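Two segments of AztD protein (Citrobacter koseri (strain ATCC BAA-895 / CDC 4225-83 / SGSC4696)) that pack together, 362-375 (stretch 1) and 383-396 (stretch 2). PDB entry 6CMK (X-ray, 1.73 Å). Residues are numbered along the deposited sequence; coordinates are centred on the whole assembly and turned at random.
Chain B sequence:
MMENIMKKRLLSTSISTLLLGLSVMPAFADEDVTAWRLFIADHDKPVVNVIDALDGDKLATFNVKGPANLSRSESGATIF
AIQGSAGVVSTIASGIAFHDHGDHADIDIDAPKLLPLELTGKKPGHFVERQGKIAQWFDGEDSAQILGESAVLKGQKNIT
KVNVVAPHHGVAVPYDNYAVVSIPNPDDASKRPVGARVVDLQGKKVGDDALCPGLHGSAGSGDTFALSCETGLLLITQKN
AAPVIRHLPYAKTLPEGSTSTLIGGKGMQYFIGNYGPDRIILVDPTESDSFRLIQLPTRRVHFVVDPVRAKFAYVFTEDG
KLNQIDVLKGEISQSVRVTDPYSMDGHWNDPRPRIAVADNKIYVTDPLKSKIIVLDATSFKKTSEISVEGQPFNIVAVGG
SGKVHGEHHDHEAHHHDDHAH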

# COMPACT_ATOMS: atom_id res chain seq x y z
N ILE B 362 -3.52 -7.19 -20.22
CA ILE B 362 -3.33 -8.58 -19.87
C ILE B 362 -2.37 -9.19 -20.89
O ILE B 362 -2.47 -8.92 -22.09
CB ILE B 362 -4.66 -9.36 -19.85
CG1 ILE B 362 -5.66 -8.69 -18.90
CG2 ILE B 362 -4.41 -10.80 -19.43
CD1 ILE B 362 -7.07 -9.20 -19.08
N TYR B 363 -1.44 -10.01 -20.40
CA TYR B 363 -0.37 -10.58 -21.21
C TYR B 363 -0.44 -12.10 -21.12
O TYR B 363 -0.49 -12.66 -20.02
CB TYR B 363 1.00 -10.09 -20.75
CG TYR B 363 1.14 -8.60 -20.82
CD1 TYR B 363 0.58 -7.79 -19.83
CD2 TYR B 363 1.78 -7.99 -21.89
CE1 TYR B 363 0.67 -6.42 -19.91
CE2 TYR B 363 1.87 -6.61 -21.96
CZ TYR B 363 1.32 -5.84 -20.96
OH TYR B 363 1.40 -4.46 -21.02
N VAL B 364 -0.44 -12.76 -22.27
CA VAL B 364 -0.54 -14.21 -22.34
C VAL B 364 0.62 -14.71 -23.19
O VAL B 364 0.72 -14.35 -24.37
CB VAL B 364 -1.88 -14.67 -22.93
CG1 VAL B 364 -1.92 -16.20 -23.02
CG2 VAL B 364 -3.05 -14.16 -22.10
N THR B 365 1.49 -15.52 -22.60
CA THR B 365 2.57 -16.08 -23.39
C THR B 365 2.04 -17.18 -24.29
O THR B 365 1.10 -17.91 -23.94
CB THR B 365 3.68 -16.63 -22.50
OG1 THR B 365 3.17 -17.66 -21.64
CG2 THR B 365 4.29 -15.52 -21.66
N ASP B 366 2.62 -17.27 -25.48
CA ASP B 366 2.26 -18.27 -26.48
C ASP B 366 3.57 -18.93 -26.86
O ASP B 366 4.16 -18.62 -27.91
CB ASP B 366 1.54 -17.66 -27.68
CG ASP B 366 0.92 -18.70 -28.58
OD1 ASP B 366 1.29 -19.88 -28.44
OD2 ASP B 366 0.07 -18.34 -29.44
N PRO B 367 4.08 -19.84 -26.02
CA PRO B 367 5.47 -20.31 -26.22
C PRO B 367 5.72 -20.93 -27.58
O PRO B 367 6.79 -20.69 -28.16
CB PRO B 367 5.68 -21.31 -25.07
CG PRO B 367 4.34 -21.53 -24.44
CD PRO B 367 3.49 -20.34 -24.77
N LEU B 368 4.78 -21.71 -28.11
CA LEU B 368 5.00 -22.37 -29.39
C LEU B 368 5.06 -21.39 -30.56
O LEU B 368 5.54 -21.77 -31.64
CB LEU B 368 3.91 -23.41 -29.64
CG LEU B 368 3.82 -24.52 -28.59
CD1 LEU B 368 2.86 -25.61 -29.04
CD2 LEU B 368 5.20 -25.11 -28.29
N LYS B 369 4.58 -20.16 -30.39
CA LYS B 369 4.63 -19.16 -31.44
C LYS B 369 5.64 -18.05 -31.16
O LYS B 369 5.73 -17.09 -31.93
CB LYS B 369 3.24 -18.55 -31.64
CG LYS B 369 2.17 -19.55 -32.03
CD LYS B 369 2.33 -20.06 -33.46
CE LYS B 369 1.17 -20.97 -33.85
NZ LYS B 369 -0.14 -20.24 -33.88
N SER B 370 6.41 -18.16 -30.08
CA SER B 370 7.44 -17.18 -29.75
C SER B 370 6.85 -15.77 -29.68
O SER B 370 7.39 -14.83 -30.25
CB SER B 370 8.59 -17.23 -30.75
OG SER B 370 9.11 -18.54 -30.87
N LYS B 371 5.73 -15.63 -28.97
CA LYS B 371 5.13 -14.31 -28.83
C LYS B 371 4.35 -14.22 -27.53
O LYS B 371 4.08 -15.23 -26.86
CB LYS B 371 4.22 -13.98 -30.03
CG LYS B 371 2.96 -14.83 -30.17
CD LYS B 371 2.18 -14.52 -31.47
CE LYS B 371 3.00 -14.82 -32.73
NZ LYS B 371 2.35 -14.39 -34.01
N ILE B 372 4.04 -12.98 -27.15
CA ILE B 372 3.13 -12.66 -26.06
C ILE B 372 1.97 -11.90 -26.66
O ILE B 372 2.18 -10.91 -27.37
CB ILE B 372 3.83 -11.82 -24.97
CG1 ILE B 372 5.05 -12.56 -24.43
CG2 ILE B 372 2.85 -11.47 -23.85
CD1 ILE B 372 5.95 -11.71 -23.55
N ILE B 373 0.74 -12.35 -26.37
CA ILE B 373 -0.46 -11.65 -26.80
C ILE B 373 -0.82 -10.60 -25.75
O ILE B 373 -0.76 -10.87 -24.54
CB ILE B 373 -1.63 -12.62 -27.01
CG1 ILE B 373 -1.23 -13.79 -27.91
CG2 ILE B 373 -2.84 -11.88 -27.57
CD1 ILE B 373 -0.52 -13.40 -29.19
N VAL B 374 -1.21 -9.41 -26.20
CA VAL B 374 -1.54 -8.30 -25.30
C VAL B 374 -3.01 -7.96 -25.48
O VAL B 374 -3.45 -7.68 -26.60
CB VAL B 374 -0.67 -7.06 -25.56
CG1 VAL B 374 -0.93 -5.99 -24.51
CG2 VAL B 374 0.81 -7.42 -25.59
N LEU B 375 -3.76 -7.97 -24.38
CA LEU B 375 -5.18 -7.65 -24.40
C LEU B 375 -5.45 -6.43 -23.54
O LEU B 375 -4.84 -6.24 -22.49
CB LEU B 375 -6.03 -8.80 -23.87
CG LEU B 375 -5.96 -10.11 -24.64
CD1 LEU B 375 -4.89 -11.04 -24.05
CD2 LEU B 375 -7.33 -10.77 -24.62
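Stretch 2, residues 383-396: TSEISVEGQPFNIV

Stretch 2 extends the hairpin of stretch 1 as an antiparallel edge-to-edge strand, then turns back so that its second half packs over the 367-370 connection and the first strand. Strand 383-387 runs beside strand 371-375 with a crossing angle of 162° and an axis separation of 4.5 Å. The register pairs Lys371 with Ser387, Ile372 with Ile386, Ile373 with Glu385 and Val374 with Ser384. Reciprocal bonds hold the Ile pair, Ile372 N to Ile386 O and Ile386 N to Ile372 O both at 2.7 Å. Val374 N donates to Ser384 O at 2.9 Å, while Val374 O receives Thr383 N at 2.8 Å.

Beyond the last bridge, Val388, extended at phi/psi -140/114, adds one more backbone hydrogen bond, its N donating to Ser370 O at 3.1 Å. Gly390, at 96/-148, adopts a backbone that calls for glycine, and its O accepts a 2.7 Å bond from Ser370 OG. The chain then returns through Gln391, whose CA lies 4.1 Å from Pro367 CA, into strand 392-396, directed at 146° to strand 362-366. Thr365 OG1 donates to Phe393 O at 3.0 Å.

The face bearing Ile372, Val374 and Ile386 is largely apolar, although it also carries Ser384: Val374 CG2 meets Ile386 CD1 and Ile372 CD1 meets Val388 CG2, each at 3.8 Å, and Ile395 CD1 approaches Tyr363 CB at 4.1 Å. On the other face, Lys371 NZ forms a 2.7 Å salt bridge with Glu385 OE1.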

# COMPACT_ATOMS: atom_id res chain seq x y z
N THR B 383 -4.99 -6.19 -28.35
CA THR B 383 -4.57 -4.90 -28.88
C THR B 383 -3.18 -4.90 -29.51
O THR B 383 -2.89 -4.02 -30.32
CB THR B 383 -4.62 -3.82 -27.79
OG1 THR B 383 -3.95 -4.29 -26.61
CG2 THR B 383 -6.06 -3.49 -27.45
N SER B 384 -2.34 -5.88 -29.20
CA SER B 384 -1.03 -6.00 -29.84
C SER B 384 -0.47 -7.39 -29.54
O SER B 384 -1.08 -8.18 -28.82
CB SER B 384 -0.06 -4.91 -29.37
OG SER B 384 0.21 -5.05 -27.99
N GLU B 385 0.69 -7.68 -30.11
CA GLU B 385 1.44 -8.86 -29.72
C GLU B 385 2.92 -8.52 -29.76
O GLU B 385 3.36 -7.65 -30.52
CB GLU B 385 1.11 -10.07 -30.61
CG GLU B 385 1.44 -9.93 -32.08
CD GLU B 385 1.19 -11.23 -32.83
OE1 GLU B 385 2.14 -11.77 -33.43
OE2 GLU B 385 0.04 -11.73 -32.77
N ILE B 386 3.68 -9.19 -28.90
CA ILE B 386 5.11 -8.94 -28.70
C ILE B 386 5.87 -10.18 -29.11
O ILE B 386 5.58 -11.28 -28.62
CB ILE B 386 5.43 -8.58 -27.24
CG1 ILE B 386 4.70 -7.32 -26.81
CG2 ILE B 386 6.93 -8.41 -27.05
CD1 ILE B 386 4.60 -7.18 -25.32
N SER B 387 6.86 -10.01 -29.98
CA SER B 387 7.69 -11.12 -30.42
C SER B 387 8.83 -11.31 -29.42
O SER B 387 9.48 -10.34 -29.03
CB SER B 387 8.25 -10.86 -31.82
OG SER B 387 9.19 -11.85 -32.18
N VAL B 388 9.03 -12.56 -29.00
CA VAL B 388 10.03 -12.92 -28.00
C VAL B 388 10.64 -14.24 -28.47
O VAL B 388 9.96 -15.27 -28.49
CB VAL B 388 9.45 -13.08 -26.59
CG1 VAL B 388 10.55 -13.40 -25.58
CG2 VAL B 388 8.68 -11.84 -26.17
N GLU B 389 11.92 -14.21 -28.83
CA GLU B 389 12.52 -15.41 -29.41
C GLU B 389 12.54 -16.54 -28.38
O GLU B 389 12.63 -16.31 -27.17
CB GLU B 389 13.93 -15.12 -29.93
CG GLU B 389 14.86 -14.41 -28.97
CD GLU B 389 16.17 -14.01 -29.64
OE1 GLU B 389 16.18 -13.89 -30.88
OE2 GLU B 389 17.18 -13.81 -28.93
N GLY B 390 12.40 -17.76 -28.88
CA GLY B 390 12.36 -18.92 -28.02
C GLY B 390 10.96 -19.39 -27.67
O GLY B 390 10.03 -19.27 -28.47
N GLN B 391 10.82 -19.94 -26.47
CA GLN B 391 9.55 -20.42 -25.94
C GLN B 391 9.25 -19.62 -24.69
O GLN B 391 9.44 -20.10 -23.56
CB GLN B 391 9.61 -21.92 -25.64
CG GLN B 391 9.58 -22.76 -26.88
CD GLN B 391 9.24 -24.20 -26.57
OE1 GLN B 391 8.30 -24.76 -27.14
NE2 GLN B 391 10.00 -24.79 -25.67
N PRO B 392 8.78 -18.38 -24.85
CA PRO B 392 8.43 -17.59 -23.67
C PRO B 392 7.36 -18.31 -22.87
O PRO B 392 6.33 -18.73 -23.41
CB PRO B 392 7.91 -16.27 -24.26
CG PRO B 392 7.51 -16.62 -25.66
CD PRO B 392 8.43 -17.70 -26.11
N PHE B 393 7.63 -18.49 -21.58
CA PHE B 393 6.83 -19.39 -20.76
C PHE B 393 6.34 -18.68 -19.49
O PHE B 393 5.28 -18.06 -19.51
CB PHE B 393 7.68 -20.63 -20.46
CG PHE B 393 6.99 -21.68 -19.65
CD1 PHE B 393 5.67 -22.02 -19.89
CD2 PHE B 393 7.68 -22.38 -18.68
CE1 PHE B 393 5.04 -23.00 -19.14
CE2 PHE B 393 7.07 -23.36 -17.94
CZ PHE B 393 5.75 -23.67 -18.17
N ASN B 394 7.10 -18.76 -18.40
CA ASN B 394 6.69 -18.11 -17.16
C ASN B 394 6.84 -16.59 -17.26
O ASN B 394 7.78 -16.07 -17.86
CB ASN B 394 7.52 -18.62 -15.99
CG ASN B 394 7.28 -20.08 -15.69
OD1 ASN B 394 8.22 -20.87 -15.52
ND2 ASN B 394 6.02 -20.47 -15.63
N ILE B 395 5.91 -15.88 -16.63
CA ILE B 395 5.88 -14.43 -16.76
C ILE B 395 5.37 -13.82 -15.45
O ILE B 395 4.43 -14.31 -14.83
CB ILE B 395 5.02 -14.01 -17.98
CG1 ILE B 395 5.00 -12.49 -18.13
CG2 ILE B 395 3.60 -14.56 -17.87
CD1 ILE B 395 4.40 -12.05 -19.46
N VAL B 396 6.03 -12.74 -15.03
CA VAL B 396 5.53 -11.89 -13.96
C VAL B 396 5.72 -10.44 -14.39
O VAL B 396 6.51 -10.12 -15.28
CB VAL B 396 6.22 -12.14 -12.59
CG1 VAL B 396 5.94 -13.56 -12.10
CG2 VAL B 396 7.73 -11.85 -12.67
O HOH W 1 7.97 -14.15 -32.84
O HOH W 2 12.24 -17.96 -31.82